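Long-range contact in sorbitol dehydrogenase (Gluconobacter oxydans, PDB 5ITG), which probably oxidises D-sorbitol to L-sorbose, with NADP(H) as the cofactor: residues 287-299 with 339-353. Residues are numbered along the deposited sequence; the frame is centred on the assembly and turned at random.
Sequences VTDWEYVKIRMLN and IPTLKAPSGMTLEGY
Tyr353 is the bump and helix 288-312 the hollow: its ring fits, knob into hole, among Trp290, Val293, Met297 and Leu298. Val293 CG1 lies over the centre of that ring in a CH-pi contact, 3.7 Å from the centroid and 11° off the normal. CG1 reaches this spot because it is anti to the backbone N (chi1 169°), leaving CG2 to lean on Pro345 CD at 3.6 Å. Met297 CB meets the tyrosine ring at its edge, while SE makes an oblique Met-aromatic contact; the terminal bend of this selenomethionine carries CE to Leu350 O and Ile339. Leu342 wedges in, CD2 against Met297 SE (3.6 Å) and Val293, CD1 beside Arg296 NH1 and Tyr292 O.

Two loop bumps, Pro345 and Met348, lie on the same side of the Trp290 indole. Pro345 CB sits over the face of its five-membered ring, another CH-pi contact, and Met348 CG approaches CZ2 obliquely at 3.4 Å. CZ3 meets Tyr353 CD1, which lies in the indole plane at its edge. Were Trp290 replaced by an alanine, the indole's place beside Tyr353 would probably become a gap, and Pro345 and Met348 would lose the surface it offers them.

Polar bonds pin the loop at its start. Arg296 grips Thr341 end-on, NH1 giving a bond to the carbonyl O (2.8 Å, 159°) and NH2 one to OG1, both acceptors close to the guanidinium plane; NH2 also bonds Thr388. A water donates to Asp289 O and Lys343 O. The contact holds the loop leading into helix 350-361 against the first turns of helix 288-312, within the mannitol dehydrogenase C-terminal domain. Its chemistry implies divided labour: apolar shape fit seats the tyrosine, and directional arginine bonds hold Thr341 by both carbonyl and hydroxyl.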
# COMPACT_ATOMS: atom_id res chain seq x y z
N VAL A 287 -15.21 0.48 -3.40
CA VAL A 287 -14.08 0.80 -2.54
C VAL A 287 -13.81 2.30 -2.37
O VAL A 287 -13.10 2.71 -1.44
CB VAL A 287 -12.78 0.15 -3.11
CG1 VAL A 287 -12.27 0.96 -4.30
CG2 VAL A 287 -11.71 0.06 -2.04
N THR A 288 -14.39 3.12 -3.24
CA THR A 288 -14.13 4.55 -3.23
C THR A 288 -14.19 5.28 -1.89
O THR A 288 -13.25 5.99 -1.53
CB THR A 288 -15.03 5.26 -4.26
OG1 THR A 288 -14.89 4.60 -5.53
CG2 THR A 288 -14.61 6.72 -4.42
N ASP A 289 -15.27 5.12 -1.15
CA ASP A 289 -15.38 5.80 0.14
C ASP A 289 -14.23 5.42 1.09
O ASP A 289 -13.65 6.30 1.73
CB ASP A 289 -16.73 5.53 0.79
CG ASP A 289 -17.88 6.16 0.02
OD1 ASP A 289 -17.61 7.03 -0.85
OD2 ASP A 289 -19.05 5.82 0.29
N TRP A 290 -13.89 4.14 1.17
CA TRP A 290 -12.80 3.73 2.05
C TRP A 290 -11.44 4.28 1.61
O TRP A 290 -10.60 4.63 2.45
CB TRP A 290 -12.75 2.21 2.18
CG TRP A 290 -13.40 1.71 3.43
CD1 TRP A 290 -14.53 0.94 3.52
CD2 TRP A 290 -12.96 1.94 4.77
NE1 TRP A 290 -14.81 0.68 4.84
CE2 TRP A 290 -13.87 1.28 5.63
CE3 TRP A 290 -11.88 2.64 5.33
CZ2 TRP A 290 -13.73 1.29 7.02
CZ3 TRP A 290 -11.75 2.66 6.73
CH2 TRP A 290 -12.67 1.99 7.55
N GLU A 291 -11.22 4.38 0.30
CA GLU A 291 -9.95 4.92 -0.21
C GLU A 291 -9.78 6.36 0.27
O GLU A 291 -8.67 6.78 0.63
CB GLU A 291 -9.91 4.92 -1.75
CG GLU A 291 -9.86 3.54 -2.39
CD GLU A 291 -9.43 3.60 -3.86
OE1 GLU A 291 -9.89 4.51 -4.58
OE2 GLU A 291 -8.65 2.73 -4.29
N TYR A 292 -10.87 7.13 0.26
CA TYR A 292 -10.80 8.51 0.68
C TYR A 292 -10.65 8.69 2.18
O TYR A 292 -10.10 9.69 2.62
CB TYR A 292 -11.99 9.32 0.13
CG TYR A 292 -11.74 9.68 -1.32
CD1 TYR A 292 -10.58 10.37 -1.69
CD2 TYR A 292 -12.59 9.24 -2.34
CE1 TYR A 292 -10.27 10.62 -3.03
CE2 TYR A 292 -12.29 9.49 -3.69
CZ TYR A 292 -11.12 10.17 -4.02
OH TYR A 292 -10.78 10.38 -5.34
N VAL A 293 -11.12 7.73 2.97
CA VAL A 293 -10.93 7.82 4.41
C VAL A 293 -9.42 7.70 4.65
O VAL A 293 -8.82 8.48 5.41
CB VAL A 293 -11.61 6.66 5.17
CG1 VAL A 293 -11.15 6.65 6.64
CG2 VAL A 293 -13.13 6.81 5.10
N LYS A 294 -8.79 6.73 4.00
CA LYS A 294 -7.35 6.52 4.14
C LYS A 294 -6.57 7.73 3.64
O LYS A 294 -5.65 8.22 4.31
CB LYS A 294 -6.93 5.28 3.37
CG LYS A 294 -5.50 4.85 3.63
CD LYS A 294 -5.16 3.63 2.80
CE LYS A 294 -3.67 3.39 2.77
NZ LYS A 294 -3.32 2.40 1.71
N ILE A 295 -6.95 8.23 2.47
CA ILE A 295 -6.29 9.39 1.89
C ILE A 295 -6.43 10.66 2.74
O ILE A 295 -5.44 11.34 3.05
CB ILE A 295 -6.85 9.69 0.47
CG1 ILE A 295 -6.39 8.60 -0.50
CG2 ILE A 295 -6.39 11.06 -0.01
CD1 ILE A 295 -7.08 8.68 -1.84
N ARG A 296 -7.66 10.97 3.14
CA ARG A 296 -7.92 12.20 3.87
C ARG A 296 -7.69 12.22 5.37
O ARG A 296 -7.68 13.30 5.98
CB ARG A 296 -9.33 12.70 3.54
CG ARG A 296 -9.53 12.99 2.04
CD ARG A 296 -10.94 13.50 1.76
NE ARG A 296 -11.21 14.68 2.56
CZ ARG A 296 -12.43 15.09 2.91
NH1 ARG A 296 -13.51 14.42 2.53
NH2 ARG A 296 -12.56 16.18 3.66
N MSE A 297 -7.52 11.04 5.97
CA MSE A 297 -7.24 10.96 7.40
C MSE A 297 -5.84 10.40 7.69
O MSE A 297 -5.06 11.05 8.38
CB MSE A 297 -8.30 10.11 8.11
CG MSE A 297 -9.66 10.80 8.20
SE MSE A 297 -10.89 9.82 9.30
CE MSE A 297 -10.08 10.23 11.02
N LEU A 298 -5.50 9.23 7.14
CA LEU A 298 -4.17 8.66 7.39
C LEU A 298 -3.06 9.41 6.66
O LEU A 298 -2.12 9.90 7.29
CB LEU A 298 -4.13 7.17 6.99
CG LEU A 298 -2.77 6.49 7.22
CD1 LEU A 298 -2.54 6.28 8.70
CD2 LEU A 298 -2.72 5.15 6.50
N ASN A 299 -3.17 9.50 5.33
CA ASN A 299 -2.16 10.18 4.53
C ASN A 299 -2.11 11.68 4.83
O ASN A 299 -1.03 12.25 5.01
CB ASN A 299 -2.43 9.95 3.03
CG ASN A 299 -2.47 8.47 2.66
OD1 ASN A 299 -1.78 7.65 3.26
ND2 ASN A 299 -3.26 8.14 1.65
N ILE A 339 -13.10 14.95 9.59
CA ILE A 339 -14.27 14.14 9.94
C ILE A 339 -15.62 14.78 9.59
O ILE A 339 -16.52 14.09 9.07
CB ILE A 339 -14.23 13.74 11.45
CG1 ILE A 339 -13.16 12.66 11.66
CG2 ILE A 339 -15.59 13.19 11.89
CD1 ILE A 339 -12.98 12.23 13.11
N PRO A 340 -15.79 16.08 9.85
CA PRO A 340 -17.09 16.70 9.52
C PRO A 340 -17.36 16.82 8.02
O PRO A 340 -18.49 17.04 7.61
CB PRO A 340 -17.00 18.07 10.20
CG PRO A 340 -16.01 17.83 11.34
CD PRO A 340 -14.97 16.99 10.66
N THR A 341 -16.32 16.66 7.20
CA THR A 341 -16.50 16.77 5.75
C THR A 341 -16.08 15.49 5.02
O THR A 341 -15.75 15.52 3.84
CB THR A 341 -15.71 17.97 5.18
OG1 THR A 341 -14.30 17.72 5.28
CG2 THR A 341 -16.03 19.24 5.97
N LEU A 342 -16.13 14.37 5.74
CA LEU A 342 -15.74 13.07 5.19
C LEU A 342 -16.87 12.05 5.30
O LEU A 342 -17.40 11.83 6.39
CB LEU A 342 -14.51 12.54 5.93
CG LEU A 342 -14.00 11.15 5.53
CD1 LEU A 342 -13.62 11.17 4.05
CD2 LEU A 342 -12.80 10.76 6.39
N LYS A 343 -17.24 11.43 4.19
CA LYS A 343 -18.31 10.44 4.21
C LYS A 343 -17.81 9.18 4.93
O LYS A 343 -16.73 8.68 4.65
CB LYS A 343 -18.76 10.11 2.79
CG LYS A 343 -19.86 9.07 2.69
CD LYS A 343 -20.32 8.91 1.24
CE LYS A 343 -21.31 7.76 1.09
NZ LYS A 343 -22.53 7.95 1.92
N ALA A 344 -18.62 8.67 5.84
CA ALA A 344 -18.22 7.49 6.59
C ALA A 344 -18.76 6.17 6.06
O ALA A 344 -19.97 6.02 5.86
CB ALA A 344 -18.62 7.66 8.05
N PRO A 345 -17.87 5.20 5.81
CA PRO A 345 -18.29 3.89 5.31
C PRO A 345 -19.08 3.21 6.43
O PRO A 345 -18.93 3.58 7.59
CB PRO A 345 -16.96 3.18 5.04
CG PRO A 345 -16.04 4.30 4.69
CD PRO A 345 -16.41 5.35 5.72
N SER A 346 -19.90 2.23 6.09
CA SER A 346 -20.67 1.54 7.12
C SER A 346 -19.79 0.58 7.93
O SER A 346 -18.72 0.17 7.47
CB SER A 346 -21.84 0.76 6.49
OG SER A 346 -21.37 -0.19 5.56
N GLY A 347 -20.25 0.22 9.12
CA GLY A 347 -19.50 -0.70 9.96
C GLY A 347 -18.17 -0.19 10.50
O GLY A 347 -17.22 -0.97 10.64
N MSE A 348 -18.09 1.10 10.79
CA MSE A 348 -16.87 1.71 11.34
C MSE A 348 -17.18 3.14 11.74
O MSE A 348 -18.18 3.71 11.30
CB MSE A 348 -15.76 1.73 10.28
CG MSE A 348 -16.04 2.66 9.08
SE MSE A 348 -15.87 4.59 9.42
CE MSE A 348 -13.94 4.73 9.31
N THR A 349 -16.33 3.71 12.58
CA THR A 349 -16.52 5.10 12.97
C THR A 349 -15.25 5.84 12.56
O THR A 349 -14.15 5.29 12.60
CB THR A 349 -16.74 5.28 14.48
OG1 THR A 349 -15.56 4.92 15.20
CG2 THR A 349 -17.91 4.43 14.96
N LEU A 350 -15.42 7.09 12.13
CA LEU A 350 -14.29 7.89 11.71
C LEU A 350 -13.42 8.19 12.93
O LEU A 350 -12.20 8.34 12.81
CB LEU A 350 -14.78 9.19 11.05
CG LEU A 350 -15.52 8.93 9.73
CD1 LEU A 350 -16.12 10.22 9.20
CD2 LEU A 350 -14.56 8.34 8.72
N GLU A 351 -14.04 8.24 14.10
CA GLU A 351 -13.32 8.51 15.34
C GLU A 351 -12.43 7.34 15.70
O GLU A 351 -11.35 7.52 16.24
CB GLU A 351 -14.30 8.80 16.48
CG GLU A 351 -15.19 9.99 16.23
CD GLU A 351 -16.62 9.59 15.89
OE1 GLU A 351 -16.87 9.03 14.78
OE2 GLU A 351 -17.49 9.85 16.75
N GLY A 352 -12.91 6.13 15.40
CA GLY A 352 -12.14 4.94 15.67
C GLY A 352 -10.97 4.90 14.69
O GLY A 352 -9.88 4.45 15.03
N TYR A 353 -11.21 5.36 13.47
CA TYR A 353 -10.14 5.38 12.48
C TYR A 353 -9.08 6.37 12.95
O TYR A 353 -7.88 6.10 12.87
CB TYR A 353 -10.66 5.80 11.11
CG TYR A 353 -9.64 5.52 10.01
CD1 TYR A 353 -9.46 4.24 9.51
CD2 TYR A 353 -8.81 6.53 9.53
CE1 TYR A 353 -8.48 3.96 8.55
CE2 TYR A 353 -7.83 6.28 8.58
CZ TYR A 353 -7.67 4.99 8.09
OH TYR A 353 -6.70 4.75 7.15
O HOH W 1 -15.31 8.55 2.30